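Sgbp-b (Bacteroides uniformis, PDB 7K44) probably binds xyloglucan at the cell surface, as a surface glycan-binding protein of a complex xyloglucan utilization locus. Local coordinates at residues A[210-215]-A[261-266]; A[303-308]-A[356-361]. All blocks are in the same frame, centred on the assembly; numbering follows the deposited sequence.

In the fold
Both contacts lie in the xyloglucan-binding domain of the chain, their centres about 11 Å apart, and they come in series: contact 1 closes at residue 266 before contact 2 opens at residue 303. They share the five-stranded antiparallel sheet in which strand 255-264, used by contact 1, is the neighbour of strand 357-364, used by contact 2; strand 300-305 follows next. Hydrogen bonds such as Gln262 with Gln361 and Leu261 with Leu360 join the two places directly. Contact 1 ties this sheet to the chain leading into the calcium site, whereas contact 2 lies within the sheet, so one contact joins the sheet to the calcium-binding loop and the other builds the sheet itself.

Contact 1. Residues A[210-215]-A[261-266]; sequences IVLNYD and LQNGAV. With CA (calcium ion), chain B.
The phenol of Tyr214 donates to the side-chain carbonyl of Asn263, with OH 2.7 Å from OD1. The donor stands 49° out of the carbonyl plane, so the bond does not use a lone-pair direction, and ring and amide planes are turned 62° apart. OD1 lies at the ring edge, also 3.2 Å from Tyr214 CE1. The amide is held from its other end as well, because Asn263 ND2 donates to Leu358 O, which should fix its rotation. A phenylalanine in place of Tyr214 would probably leave Asn263 OD1 without this donor and its amide less firmly held against turning.

Leu212 packs against both: CD2 meets Asn263 CB at 3.4 Å, and CG lies over one face of the Tyr214 ring, offset toward its rim. Its CG is anti to the backbone N (chi1 172°), which carries the branch across the asparagine at about a right angle. Val211 and Leu212 together face Phe380, a classic beta bulge, at the corner the chain turns at Val211. Here strand 210-212, paired with strand 371-384, meets the chain just past the end of strand 255-264, where Val266 N donates to Val211 O at 2.8 Å, nearly straight and on a lone pair.

Beyond the bulge, Asn213 OD1 accepts from Asp215 N at 2.9 Å, an Asx turn. This turn presents Asn213 O and Asp215 OD2 to the calcium ion, each 2.4 Å from the metal, while Asp241, Lys243 and Asp378 complete the protein ligands.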
ATOM      1  N   ILE A 210      11.654 -14.755   5.967  1.00 19.98           N
ATOM      2  CA  ILE A 210      10.622 -15.756   5.722  1.00 19.27           C
ATOM      3  C   ILE A 210      10.856 -16.969   6.611  1.00 19.83           C
ATOM      4  O   ILE A 210      11.977 -17.498   6.684  1.00 21.99           O
ATOM      5  CB  ILE A 210      10.632 -16.152   4.237  1.00 17.97           C
ATOM      6  CG1 ILE A 210      10.041 -15.037   3.377  1.00 19.29           C
ATOM      7  CG2 ILE A 210       9.864 -17.457   4.010  1.00 19.98           C
ATOM      8  CD1 ILE A 210       8.515 -14.936   3.471  1.00 19.90           C
ATOM      9  N   VAL A 211       9.797 -17.409   7.301  1.00 18.36           N
ATOM     10  CA  VAL A 211       9.832 -18.616   8.126  1.00 17.56           C
ATOM     11  C   VAL A 211       9.033 -19.765   7.526  1.00 19.55           C
ATOM     12  O   VAL A 211       9.198 -20.920   7.968  1.00 20.23           O
ATOM     13  CB  VAL A 211       9.390 -18.342   9.579  1.00 20.67           C
ATOM     14  CG1 VAL A 211      10.249 -17.245  10.186  1.00 20.52           C
ATOM     15  CG2 VAL A 211       7.906 -17.969   9.640  1.00 21.57           C
ATOM     16  N   LEU A 212       8.178 -19.495   6.544  1.00 18.85           N
ATOM     17  CA  LEU A 212       7.382 -20.541   5.903  1.00 18.56           C
ATOM     18  C   LEU A 212       6.914 -20.019   4.559  1.00 20.34           C
ATOM     19  O   LEU A 212       6.201 -19.011   4.496  1.00 19.20           O
ATOM     20  CB  LEU A 212       6.175 -20.907   6.762  1.00 19.51           C
ATOM     21  CG  LEU A 212       5.163 -21.854   6.105  1.00 18.22           C
ATOM     22  CD1 LEU A 212       5.781 -23.236   5.817  1.00 20.56           C
ATOM     23  CD2 LEU A 212       3.930 -22.033   6.962  1.00 19.65           C
ATOM     24  N   ASN A 213       7.297 -20.707   3.483  1.00 19.40           N
ATOM     25  CA  ASN A 213       6.817 -20.324   2.160  1.00 18.79           C
ATOM     26  C   ASN A 213       6.335 -21.492   1.318  1.00 19.89           C
ATOM     27  O   ASN A 213       5.997 -21.285   0.151  1.00 20.38           O
ATOM     28  CB  ASN A 213       7.843 -19.472   1.381  1.00 19.84           C
ATOM     29  CG  ASN A 213       9.080 -20.242   0.985  1.00 22.39           C
ATOM     30  OD1 ASN A 213       9.149 -21.466   1.130  1.00 21.11           O
ATOM     31  ND2 ASN A 213      10.075 -19.520   0.489  1.00 24.60           N
ATOM     32  N   TYR A 214       6.300 -22.702   1.866  1.00 19.15           N
ATOM     33  CA  TYR A 214       5.806 -23.892   1.176  1.00 19.99           C
ATOM     34  C   TYR A 214       6.650 -24.282  -0.021  1.00 23.80           C
ATOM     35  O   TYR A 214       6.239 -25.154  -0.807  1.00 23.78           O
ATOM     36  CB  TYR A 214       4.343 -23.754   0.774  1.00 20.33           C
ATOM     37  CG  TYR A 214       3.421 -23.518   1.951  1.00 20.09           C
ATOM     38  CD1 TYR A 214       3.328 -24.453   2.975  1.00 18.99           C
ATOM     39  CD2 TYR A 214       2.637 -22.381   2.018  1.00 20.06           C
ATOM     40  CE1 TYR A 214       2.477 -24.255   4.053  1.00 19.57           C
ATOM     41  CE2 TYR A 214       1.774 -22.163   3.081  1.00 18.90           C
ATOM     42  CZ  TYR A 214       1.695 -23.109   4.091  1.00 19.43           C
ATOM     43  OH  TYR A 214       0.844 -22.950   5.153  1.00 21.51           O
ATOM     44  N   ASP A 215       7.810 -23.646  -0.187  1.00 22.13           N
ATOM     45  CA  ASP A 215       8.718 -23.954  -1.274  1.00 22.13           C
ATOM     46  C   ASP A 215      10.005 -24.451  -0.613  1.00 23.61           C
ATOM     47  O   ASP A 215      10.069 -25.617  -0.199  1.00 26.93           O
ATOM     48  CB  ASP A 215       8.866 -22.750  -2.208  1.00 22.61           C
ATOM     49  CG  ASP A 215       7.545 -22.375  -2.892  1.00 23.98           C
ATOM     50  OD1 ASP A 215       7.023 -23.193  -3.673  1.00 26.27           O
ATOM     51  OD2 ASP A 215       7.017 -21.269  -2.645  1.00 22.69           O
ATOM     52  N   LEU A 261      -4.222 -25.129   8.877  1.00 18.30           N
ATOM     53  CA  LEU A 261      -2.900 -25.233   8.276  1.00 17.62           C
ATOM     54  C   LEU A 261      -1.945 -25.418   9.444  1.00 19.10           C
ATOM     55  O   LEU A 261      -1.679 -24.472  10.198  1.00 18.64           O
ATOM     56  CB  LEU A 261      -2.523 -23.983   7.490  1.00 17.53           C
ATOM     57  CG  LEU A 261      -3.365 -23.628   6.279  1.00 16.90           C
ATOM     58  CD1 LEU A 261      -2.816 -22.342   5.632  1.00 19.60           C
ATOM     59  CD2 LEU A 261      -3.368 -24.772   5.281  1.00 20.37           C
ATOM     60  N   GLN A 262      -1.468 -26.645   9.652  1.00 17.59           N
ATOM     61  CA  GLN A 262      -0.513 -26.938  10.714  1.00 17.89           C
ATOM     62  C   GLN A 262       0.807 -27.156   9.998  1.00 21.64           C
ATOM     63  O   GLN A 262       0.932 -28.080   9.194  1.00 20.98           O
ATOM     64  CB  GLN A 262      -0.925 -28.175  11.516  1.00 18.42           C
ATOM     65  CG  GLN A 262      -2.382 -28.128  11.970  1.00 19.82           C
ATOM     66  CD  GLN A 262      -2.623 -27.254  13.194  1.00 20.65           C
ATOM     67  OE1 GLN A 262      -3.590 -26.508  13.227  1.00 22.33           O
ATOM     68  NE2 GLN A 262      -1.753 -27.344  14.193  1.00 21.88           N
ATOM     69  N   ASN A 263       1.773 -26.289  10.258  1.00 18.67           N
ATOM     70  CA  ASN A 263       2.972 -26.194   9.447  1.00 16.93           C
ATOM     71  C   ASN A 263       4.206 -26.253  10.328  1.00 18.09           C
ATOM     72  O   ASN A 263       4.186 -25.817  11.482  1.00 20.03           O
ATOM     73  CB  ASN A 263       3.037 -24.816   8.728  1.00 17.96           C
ATOM     74  CG  ASN A 263       1.727 -24.425   8.056  1.00 18.97           C
ATOM     75  OD1 ASN A 263       1.408 -24.887   6.958  1.00 21.62           O
ATOM     76  ND2 ASN A 263       0.966 -23.544   8.713  1.00 19.22           N
ATOM     77  N   GLY A 264       5.300 -26.765   9.764  1.00 20.19           N
ATOM     78  CA  GLY A 264       6.597 -26.581  10.374  1.00 20.96           C
ATOM     79  C   GLY A 264       7.264 -25.341   9.799  1.00 20.00           C
ATOM     80  O   GLY A 264       7.418 -25.209   8.582  1.00 23.06           O
ATOM     81  N   ALA A 265       7.649 -24.404  10.658  1.00 19.91           N
ATOM     82  CA  ALA A 265       8.320 -23.196  10.208  1.00 20.95           C
ATOM     83  C   ALA A 265       9.803 -23.268  10.553  1.00 22.53           C
ATOM     84  O   ALA A 265      10.228 -24.073  11.393  1.00 21.75           O
ATOM     85  CB  ALA A 265       7.685 -21.958  10.856  1.00 18.73           C
ATOM     86  N   VAL A 266      10.593 -22.442   9.877  1.00 20.44           N
ATOM     87  CA  VAL A 266      12.033 -22.363  10.093  1.00 22.45           C
ATOM     88  C   VAL A 266      12.311 -21.009  10.729  1.00 23.86           C
ATOM     89  O   VAL A 266      12.287 -19.975  10.054  1.00 22.35           O
ATOM     90  CB  VAL A 266      12.818 -22.545   8.793  1.00 27.78           C
ATOM     91  CG1 VAL A 266      14.310 -22.372   9.054  1.00 31.20           C
ATOM     92  CG2 VAL A 266      12.523 -23.897   8.199  1.00 26.93           C
TER
HETATM   93 CA    CA B 401       5.207 -20.024  -1.773  1.00 20.01          CA
HETATM   94  O   HOH W   1      14.078 -18.637   8.412  1.00 35.48           O
HETATM   95  O   HOH W   2       6.854 -18.293  -1.476  1.00 21.32           O

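Contact 2. Residues A[303-308]-A[356-361]; sequences IYLKGN and DELALQ
Tyr304 lays one face of its ring on Ala359, whose CB stands 3.7 Å from the ring centroid and only 16° off the normal, a CH-pi contact. The ring reaches this place because CG sits between the backbone N and the carbonyl carbon (chi1 64°), folding the side chain over the neighbouring strand. Glu357 and Gln361 flank it. The carboxylate of Glu357 is turned 79° from the ring plane, with OE1 3.5 Å from Tyr304 CE2. One water joins Tyr304 OH to that OE1; another donates to both OE1 and Tyr304 O and accepts from Gly307 N. The Gln361 amide, nearly perpendicular to the ring, brings NE2 to the edge at 3.3 Å from Tyr304 OH, but the angle is poor and NE2 bonds instead to Gln262 OE1.

On the reverse face of the sheet the aliphatic pairs lie side by side and point the same way. Leu305 CD2 meets Leu358 CG at 3.8 Å, and Ile303 CD1 meets Leu360 CD2 at 4.0 Å; both leucines of strand 357-361 also touch Phe380 of strand 371-384.

The backbone sets this pattern: Tyr304 and Ala359 form a hydrogen-bonded pair between two non-hydrogen-bonded pairs, and Tyr304 N to Ala359 O and Ala359 N to Tyr304 O are both 3.0 Å. Lys306 N then donates to Glu357 O at 2.7 Å as the chain enters a type I' turn, and its ammonium bonds to Phe350 O and Arg353 O. The aliphatic face of this antiparallel pair, packed on Phe377 and Phe380 of strand 371-384 in the other sheet, is the core packing of a beta-sandwich, here that of the xyloglucan-binding domain.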
ATOM      1  N   ILE A 303      -4.515 -18.336  15.569  1.00 22.23           N
ATOM      2  CA  ILE A 303      -3.126 -18.547  15.200  1.00 20.23           C
ATOM      3  C   ILE A 303      -2.352 -18.838  16.472  1.00 20.33           C
ATOM      4  O   ILE A 303      -2.568 -18.190  17.500  1.00 21.14           O
ATOM      5  CB  ILE A 303      -2.565 -17.303  14.480  1.00 19.57           C
ATOM      6  CG1 ILE A 303      -3.419 -16.990  13.242  1.00 22.63           C
ATOM      7  CG2 ILE A 303      -1.088 -17.485  14.155  1.00 21.22           C
ATOM      8  CD1 ILE A 303      -2.785 -16.085  12.239  1.00 33.73           C
ATOM      9  N   TYR A 304      -1.476 -19.835  16.434  1.00 19.45           N
ATOM     10  CA  TYR A 304      -0.602 -20.081  17.571  1.00 19.11           C
ATOM     11  C   TYR A 304       0.717 -20.666  17.079  1.00 19.95           C
ATOM     12  O   TYR A 304       0.773 -21.334  16.037  1.00 19.62           O
ATOM     13  CB  TYR A 304      -1.283 -20.925  18.674  1.00 19.79           C
ATOM     14  CG  TYR A 304      -1.665 -22.324  18.270  1.00 21.99           C
ATOM     15  CD1 TYR A 304      -2.902 -22.589  17.692  1.00 19.85           C
ATOM     16  CD2 TYR A 304      -0.793 -23.375  18.479  1.00 23.81           C
ATOM     17  CE1 TYR A 304      -3.244 -23.898  17.314  1.00 22.54           C
ATOM     18  CE2 TYR A 304      -1.122 -24.673  18.103  1.00 22.12           C
ATOM     19  CZ  TYR A 304      -2.346 -24.919  17.530  1.00 22.93           C
ATOM     20  OH  TYR A 304      -2.657 -26.205  17.156  1.00 22.64           O
ATOM     21  N   LEU A 305       1.788 -20.379  17.820  1.00 20.25           N
ATOM     22  CA  LEU A 305       3.147 -20.709  17.419  1.00 19.12           C
ATOM     23  C   LEU A 305       3.792 -21.636  18.441  1.00 21.73           C
ATOM     24  O   LEU A 305       3.611 -21.466  19.655  1.00 22.44           O
ATOM     25  CB  LEU A 305       4.007 -19.453  17.286  1.00 19.52           C
ATOM     26  CG  LEU A 305       3.406 -18.340  16.432  1.00 17.89           C
ATOM     27  CD1 LEU A 305       4.367 -17.161  16.353  1.00 21.57           C
ATOM     28  CD2 LEU A 305       3.132 -18.868  15.038  1.00 20.18           C
ATOM     29  N   LYS A 306       4.553 -22.603  17.930  1.00 21.15           N
ATOM     30  CA  LYS A 306       5.303 -23.563  18.749  1.00 20.30           C
ATOM     31  C   LYS A 306       4.420 -24.270  19.774  1.00 24.81           C
ATOM     32  O   LYS A 306       4.868 -24.629  20.869  1.00 27.37           O
ATOM     33  CB  LYS A 306       6.551 -22.923  19.373  1.00 21.25           C
ATOM     34  CG  LYS A 306       7.613 -22.583  18.339  1.00 22.45           C
ATOM     35  CD  LYS A 306       8.900 -22.071  18.969  1.00 25.10           C
ATOM     36  CE  LYS A 306       9.995 -21.922  17.937  1.00 25.32           C
ATOM     37  NZ  LYS A 306      11.327 -21.742  18.586  1.00 25.08           N
ATOM     38  N   GLY A 307       3.163 -24.510  19.405  1.00 22.51           N
ATOM     39  CA  GLY A 307       2.265 -25.259  20.264  1.00 22.41           C
ATOM     40  C   GLY A 307       1.733 -24.494  21.444  1.00 23.82           C
ATOM     41  O   GLY A 307       1.067 -25.090  22.293  1.00 27.83           O
ATOM     42  N   ASN A 308       1.987 -23.184  21.519  1.00 23.99           N
ATOM     43  CA  ASN A 308       1.595 -22.389  22.682  1.00 23.35           C
ATOM     44  C   ASN A 308       0.164 -21.889  22.481  1.00 25.25           C
ATOM     45  O   ASN A 308      -0.101 -20.715  22.210  1.00 24.20           O
ATOM     46  CB  ASN A 308       2.592 -21.258  22.916  1.00 25.00           C
ATOM     47  CG  ASN A 308       2.394 -20.578  24.251  1.00 33.50           C
ATOM     48  OD1 ASN A 308       1.448 -20.886  24.972  1.00 31.03           O
ATOM     49  ND2 ASN A 308       3.283 -19.646  24.588  1.00 31.55           N
ATOM     50  N   ASP A 356       8.500 -26.056  16.625  1.00 24.26           N
ATOM     51  CA  ASP A 356       8.648 -25.277  15.401  1.00 22.44           C
ATOM     52  C   ASP A 356       7.336 -24.915  14.720  1.00 21.66           C
ATOM     53  O   ASP A 356       7.373 -24.279  13.657  1.00 21.83           O
ATOM     54  CB  ASP A 356       9.561 -26.005  14.394  1.00 23.53           C
ATOM     55  CG  ASP A 356       9.020 -27.371  13.986  1.00 29.24           C
ATOM     56  OD1 ASP A 356       7.787 -27.568  13.979  1.00 29.46           O
ATOM     57  OD2 ASP A 356       9.831 -28.276  13.689  1.00 37.99           O
ATOM     58  N   GLU A 357       6.191 -25.272  15.290  1.00 20.28           N
ATOM     59  CA  GLU A 357       4.940 -25.196  14.548  1.00 21.27           C
ATOM     60  C   GLU A 357       4.469 -23.751  14.349  1.00 18.93           C
ATOM     61  O   GLU A 357       4.658 -22.872  15.198  1.00 20.22           O
ATOM     62  CB  GLU A 357       3.849 -25.986  15.263  1.00 20.16           C
ATOM     63  CG  GLU A 357       2.551 -26.118  14.464  1.00 21.52           C
ATOM     64  CD  GLU A 357       1.550 -27.013  15.157  1.00 24.37           C
ATOM     65  OE1 GLU A 357       1.098 -26.673  16.267  1.00 24.86           O
ATOM     66  OE2 GLU A 357       1.226 -28.086  14.600  1.00 26.81           O
ATOM     67  N   LEU A 358       3.840 -23.527  13.205  1.00 18.29           N
ATOM     68  CA  LEU A 358       3.069 -22.321  12.906  1.00 17.20           C
ATOM     69  C   LEU A 358       1.687 -22.838  12.533  1.00 18.96           C
ATOM     70  O   LEU A 358       1.550 -23.583  11.557  1.00 19.37           O
ATOM     71  CB  LEU A 358       3.730 -21.568  11.754  1.00 18.03           C
ATOM     72  CG  LEU A 358       3.254 -20.153  11.416  1.00 19.69           C
ATOM     73  CD1 LEU A 358       4.294 -19.429  10.564  1.00 20.54           C
ATOM     74  CD2 LEU A 358       1.930 -20.179  10.702  1.00 22.19           C
ATOM     75  N   ALA A 359       0.675 -22.515  13.334  1.00 18.05           N
ATOM     76  CA  ALA A 359      -0.664 -23.065  13.152  1.00 19.00           C
ATOM     77  C   ALA A 359      -1.715 -21.981  12.930  1.00 19.61           C
ATOM     78  O   ALA A 359      -1.739 -20.964  13.635  1.00 19.29           O
ATOM     79  CB  ALA A 359      -1.083 -23.934  14.340  1.00 19.36           C
ATOM     80  N   LEU A 360      -2.610 -22.233  11.971  1.00 18.65           N
ATOM     81  CA  LEU A 360      -3.797 -21.426  11.715  1.00 18.98           C
ATOM     82  C   LEU A 360      -4.998 -22.356  11.685  1.00 21.24           C
ATOM     83  O   LEU A 360      -4.947 -23.404  11.033  1.00 21.91           O
ATOM     84  CB  LEU A 360      -3.722 -20.690  10.371  1.00 21.33           C
ATOM     85  CG  LEU A 360      -2.587 -19.697  10.130  1.00 24.74           C
ATOM     86  CD1 LEU A 360      -1.374 -20.422   9.569  1.00 28.18           C
ATOM     87  CD2 LEU A 360      -3.060 -18.638   9.150  1.00 28.83           C
ATOM     88  N   GLN A 361      -6.072 -21.997  12.385  1.00 19.47           N
ATOM     89  CA  GLN A 361      -7.264 -22.839  12.409  1.00 19.42           C
ATOM     90  C   GLN A 361      -8.516 -22.001  12.237  1.00 20.55           C
ATOM     91  O   GLN A 361      -8.690 -20.989  12.928  1.00 21.99           O
ATOM     92  CB  GLN A 361      -7.370 -23.636  13.705  1.00 20.20           C
ATOM     93  CG  GLN A 361      -6.129 -24.422  14.014  1.00 21.14           C
ATOM     94  CD  GLN A 361      -6.269 -25.265  15.261  1.00 20.31           C
ATOM     95  OE1 GLN A 361      -7.156 -25.032  16.082  1.00 20.33           O
ATOM     96  NE2 GLN A 361      -5.404 -26.273  15.402  1.00 22.43           N
TER
HETATM   97  O   HOH W   3       1.887 -23.963  16.847  1.00 22.92           O
HETATM   98  O   HOH W   4      -0.763 -27.989  17.651  1.00 25.90           O